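Local coordinates for protein 2-oxoglutarate dehydrogenase E3 component (Thermus thermophilus, PDB 2YQU) that probably oxidises dihydrolipoyl groups of 2-oxo acid dehydrogenase complexes with NAD+, using a bound FAD and a redox-active disulfide, at residues H343-T352 / L398-D409. Residues are numbered along the deposited sequence; the frame is centred on the assembly and turned at random.
Sequences HPEIAAVGYT and LGVHGIGARVGD
From the first residue of strand 345-350, the E345 side chain reaches over the turn G404-V407 to G408. Its CB packs 3.9 Å from V407 CG1; CG, set anti to the carbonyl carbon (chi1 -64°), passes R406 N at 4.2 Å, and CD lies 3.9 Å from R406 CA. At the tip OE1 accepts a weak, bent bond from G408 N in the first turn of helix 407-419 (2.9 Å). One water joins OE1 to D409 OD1, another OE2 to D409 OD2, so donated water hydrogens lie between the two acids. OE2 also forms a salt bridge with R375 of the second subunit, which would probably help keep the carboxylate ionised. From E345 onward the two strands run antiparallel, paired through A347 with G402 and V349 with V400, as inner neighbours in the five-stranded antiparallel sheet of the dimerisation domain of this disulfide oxidoreductase family. A347, V349 and V400 share the face covered by helix 407-419 (L411, A414, L418), whose first residue V407 sets CG1 against A347 CB. On the other face I346 CG1 and I403 CG1 lie side by side at 4.0 Å, and P344, behind a cis peptide bond, sets CG against the same I403 CG1. Toward the far end H401 turns its ring so that NE2 donates to Y351 O at 2.7 Å; the oxygen lies near the ring plane, but the donor stands 45° out of the carbonyl plane. ND1 shares a water with A347 O, fixing the ring at both nitrogens. A leucine at H401 would probably leave Y351 O without this donor and the water without its ring partner. Past H401, Y351 N donates to L398 O at 2.9 Å, next to the classic bulge where L398 and G399 both face L389.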
loop_
_atom_site.group_PDB
_atom_site.type_symbol
_atom_site.label_atom_id
_atom_site.label_comp_id
_atom_site.label_asym_id
_atom_site.label_seq_id
_atom_site.Cartn_x
_atom_site.Cartn_y
_atom_site.Cartn_z
ATOM N N HIS A 343 0.555 10.742 9.353
ATOM C CA HIS A 343 -0.771 10.362 8.872
ATOM C C HIS A 343 -1.563 11.655 8.745
ATOM O O HIS A 343 -1.836 12.303 9.748
ATOM C CB HIS A 343 -1.463 9.388 9.828
ATOM C CG HIS A 343 -2.840 8.990 9.389
ATOM N ND1 HIS A 343 -3.128 7.742 8.874
ATOM C CD2 HIS A 343 -4.006 9.676 9.383
ATOM C CE1 HIS A 343 -4.413 7.681 8.571
ATOM N NE2 HIS A 343 -4.968 8.841 8.869
ATOM N N PRO A 344 -1.916 12.065 7.527
ATOM C CA PRO A 344 -1.702 11.300 6.291
ATOM C C PRO A 344 -0.233 11.228 5.887
ATOM O O PRO A 344 0.554 12.062 6.322
ATOM C CB PRO A 344 -2.475 12.124 5.260
ATOM C CG PRO A 344 -2.420 13.515 5.779
ATOM C CD PRO A 344 -2.538 13.369 7.260
ATOM N N GLU A 345 0.125 10.246 5.062
ATOM C CA GLU A 345 1.439 10.243 4.431
ATOM C C GLU A 345 1.486 11.306 3.335
ATOM O O GLU A 345 0.462 11.761 2.835
ATOM C CB GLU A 345 1.811 8.849 3.895
ATOM C CG GLU A 345 1.932 7.825 5.016
ATOM C CD GLU A 345 2.472 6.460 4.623
ATOM O OE1 GLU A 345 2.671 6.150 3.426
ATOM O OE2 GLU A 345 2.708 5.670 5.553
ATOM N N ILE A 346 2.699 11.721 3.004
ATOM C CA ILE A 346 2.954 12.748 2.008
ATOM C C ILE A 346 4.053 12.175 1.132
ATOM O O ILE A 346 5.035 11.641 1.652
ATOM C CB ILE A 346 3.408 14.048 2.712
ATOM C CG1 ILE A 346 2.413 14.440 3.823
ATOM C CG2 ILE A 346 3.575 15.166 1.726
ATOM C CD1 ILE A 346 2.907 15.497 4.756
ATOM N N ALA A 347 3.919 12.256 -0.181
ATOM C CA ALA A 347 4.943 11.659 -1.046
ATOM C C ALA A 347 5.137 12.331 -2.402
ATOM O O ALA A 347 4.261 13.019 -2.912
ATOM C CB ALA A 347 4.673 10.178 -1.226
ATOM N N ALA A 348 6.315 12.098 -2.968
ATOM C CA ALA A 348 6.688 12.588 -4.284
ATOM C C ALA A 348 7.581 11.576 -4.977
ATOM O O ALA A 348 8.442 10.964 -4.365
ATOM C CB ALA A 348 7.417 13.904 -4.177
ATOM N N VAL A 349 7.369 11.411 -6.267
ATOM C CA VAL A 349 8.276 10.640 -7.093
ATOM C C VAL A 349 8.366 11.305 -8.465
ATOM O O VAL A 349 7.383 11.861 -8.973
ATOM C CB VAL A 349 7.876 9.135 -7.172
ATOM C CG1 VAL A 349 6.551 8.953 -7.855
ATOM C CG2 VAL A 349 8.960 8.318 -7.863
ATOM N N GLY A 350 9.552 11.260 -9.058
ATOM C CA GLY A 350 9.798 11.931 -10.320
ATOM C C GLY A 350 9.762 13.436 -10.135
ATOM O O GLY A 350 10.026 13.943 -9.042
ATOM N N TYR A 351 9.419 14.153 -11.200
ATOM C CA TYR A 351 9.491 15.608 -11.207
ATOM C C TYR A 351 8.246 16.242 -10.603
ATOM O O TYR A 351 7.132 15.749 -10.796
ATOM C CB TYR A 351 9.675 16.125 -12.640
ATOM C CG TYR A 351 11.055 15.876 -13.218
ATOM C CD1 TYR A 351 11.217 15.223 -14.438
ATOM C CD2 TYR A 351 12.196 16.301 -12.544
ATOM C CE1 TYR A 351 12.482 15.001 -14.968
ATOM C CE2 TYR A 351 13.460 16.083 -13.060
ATOM C CZ TYR A 351 13.596 15.437 -14.273
ATOM O OH TYR A 351 14.859 15.220 -14.781
ATOM N N THR A 352 8.446 17.348 -9.887
ATOM C CA THR A 352 7.342 18.195 -9.459
ATOM C C THR A 352 6.902 19.074 -10.609
ATOM O O THR A 352 7.617 19.222 -11.589
ATOM C CB THR A 352 7.743 19.100 -8.277
ATOM O OG1 THR A 352 8.790 19.984 -8.691
ATOM C CG2 THR A 352 8.331 18.304 -7.102
ATOM N N LEU A 398 5.748 11.680 -15.867
ATOM C CA LEU A 398 6.889 12.499 -15.454
ATOM C C LEU A 398 7.042 12.577 -13.943
ATOM O O LEU A 398 8.157 12.748 -13.447
ATOM C CB LEU A 398 6.763 13.906 -16.036
ATOM C CG LEU A 398 6.761 13.979 -17.564
ATOM C CD1 LEU A 398 6.376 15.366 -18.019
ATOM C CD2 LEU A 398 8.112 13.579 -18.120
ATOM N N GLY A 399 5.935 12.452 -13.218
ATOM C CA GLY A 399 5.953 12.481 -11.768
ATOM C C GLY A 399 4.613 12.117 -11.150
ATOM O O GLY A 399 3.582 12.250 -11.789
ATOM N N VAL A 400 4.642 11.629 -9.914
ATOM C CA VAL A 400 3.433 11.321 -9.165
ATOM C C VAL A 400 3.590 11.852 -7.742
ATOM O O VAL A 400 4.648 11.738 -7.128
ATOM C CB VAL A 400 3.116 9.798 -9.158
ATOM C CG1 VAL A 400 1.752 9.531 -8.504
ATOM C CG2 VAL A 400 3.156 9.233 -10.578
ATOM N N HIS A 401 2.538 12.476 -7.238
ATOM C CA HIS A 401 2.600 13.190 -5.976
ATOM C C HIS A 401 1.283 13.041 -5.236
ATOM O O HIS A 401 0.218 12.997 -5.845
ATOM C CB HIS A 401 2.852 14.676 -6.217
ATOM C CG HIS A 401 4.018 14.973 -7.110
ATOM N ND1 HIS A 401 4.920 15.964 -6.820
ATOM C CD2 HIS A 401 4.405 14.458 -8.302
ATOM C CE1 HIS A 401 5.824 16.033 -7.780
ATOM N NE2 HIS A 401 5.545 15.116 -8.684
ATOM N N GLY A 402 1.338 12.981 -3.919
ATOM C CA GLY A 402 0.115 12.828 -3.179
ATOM C C GLY A 402 0.222 13.122 -1.717
ATOM O O GLY A 402 1.307 13.274 -1.160
ATOM N N ILE A 403 -0.947 13.225 -1.112
ATOM C CA ILE A 403 -1.091 13.301 0.325
ATOM C C ILE A 403 -2.365 12.561 0.710
ATOM O O ILE A 403 -3.410 12.742 0.081
ATOM C CB ILE A 403 -1.110 14.766 0.810
ATOM C CG1 ILE A 403 -1.329 14.821 2.325
ATOM C CG2 ILE A 403 -2.158 15.598 0.056
ATOM C CD1 ILE A 403 -1.129 16.204 2.913
ATOM N N GLY A 404 -2.264 11.718 1.728
ATOM C CA GLY A 404 -3.395 10.933 2.188
ATOM C C GLY A 404 -2.966 9.700 2.944
ATOM O O GLY A 404 -1.783 9.380 3.025
ATOM N N ALA A 405 -3.946 9.027 3.520
ATOM C CA ALA A 405 -3.734 7.789 4.250
ATOM C C ALA A 405 -2.949 6.815 3.381
ATOM O O ALA A 405 -3.321 6.551 2.260
ATOM C CB ALA A 405 -5.080 7.195 4.643
ATOM N N ARG A 406 -1.811 6.355 3.888
ATOM C CA ARG A 406 -0.998 5.338 3.223
ATOM C C ARG A 406 -0.539 5.697 1.801
ATOM O O ARG A 406 -0.238 4.818 1.011
ATOM C CB ARG A 406 -1.741 4.000 3.252
ATOM C CG ARG A 406 -2.003 3.554 4.689
ATOM C CD ARG A 406 -3.181 2.675 4.879
ATOM N NE ARG A 406 -3.421 2.472 6.303
ATOM C CZ ARG A 406 -4.354 1.677 6.797
ATOM N NH1 ARG A 406 -5.153 0.994 5.989
ATOM N NH2 ARG A 406 -4.494 1.559 8.113
ATOM N N VAL A 407 -0.431 6.985 1.488
ATOM C CA VAL A 407 -0.134 7.383 0.119
ATOM C C VAL A 407 1.248 6.902 -0.319
ATOM O O VAL A 407 1.483 6.672 -1.500
ATOM C CB VAL A 407 -0.296 8.907 -0.092
ATOM C CG1 VAL A 407 0.993 9.656 0.190
ATOM C CG2 VAL A 407 -0.805 9.195 -1.498
ATOM N N GLY A 408 2.156 6.759 0.634
ATOM C CA GLY A 408 3.450 6.177 0.349
ATOM C C GLY A 408 3.356 4.751 -0.170
ATOM O O GLY A 408 4.056 4.379 -1.134
ATOM N N ASP A 409 2.514 3.944 0.466
ATOM C CA ASP A 409 2.270 2.576 0.006
ATOM C C ASP A 409 1.677 2.563 -1.398
ATOM O O ASP A 409 2.027 1.728 -2.220
ATOM C CB ASP A 409 1.318 1.834 0.939
ATOM C CG ASP A 409 1.892 1.608 2.320
ATOM O OD1 ASP A 409 3.137 1.652 2.500
ATOM O OD2 ASP A 409 1.151 1.363 3.294
HETATM O O HOH W 1 4.541 3.880 3.336
HETATM O O HOH W 2 1.242 3.537 5.568
HETATM O O HOH W 3 4.909 15.779 -3.788
#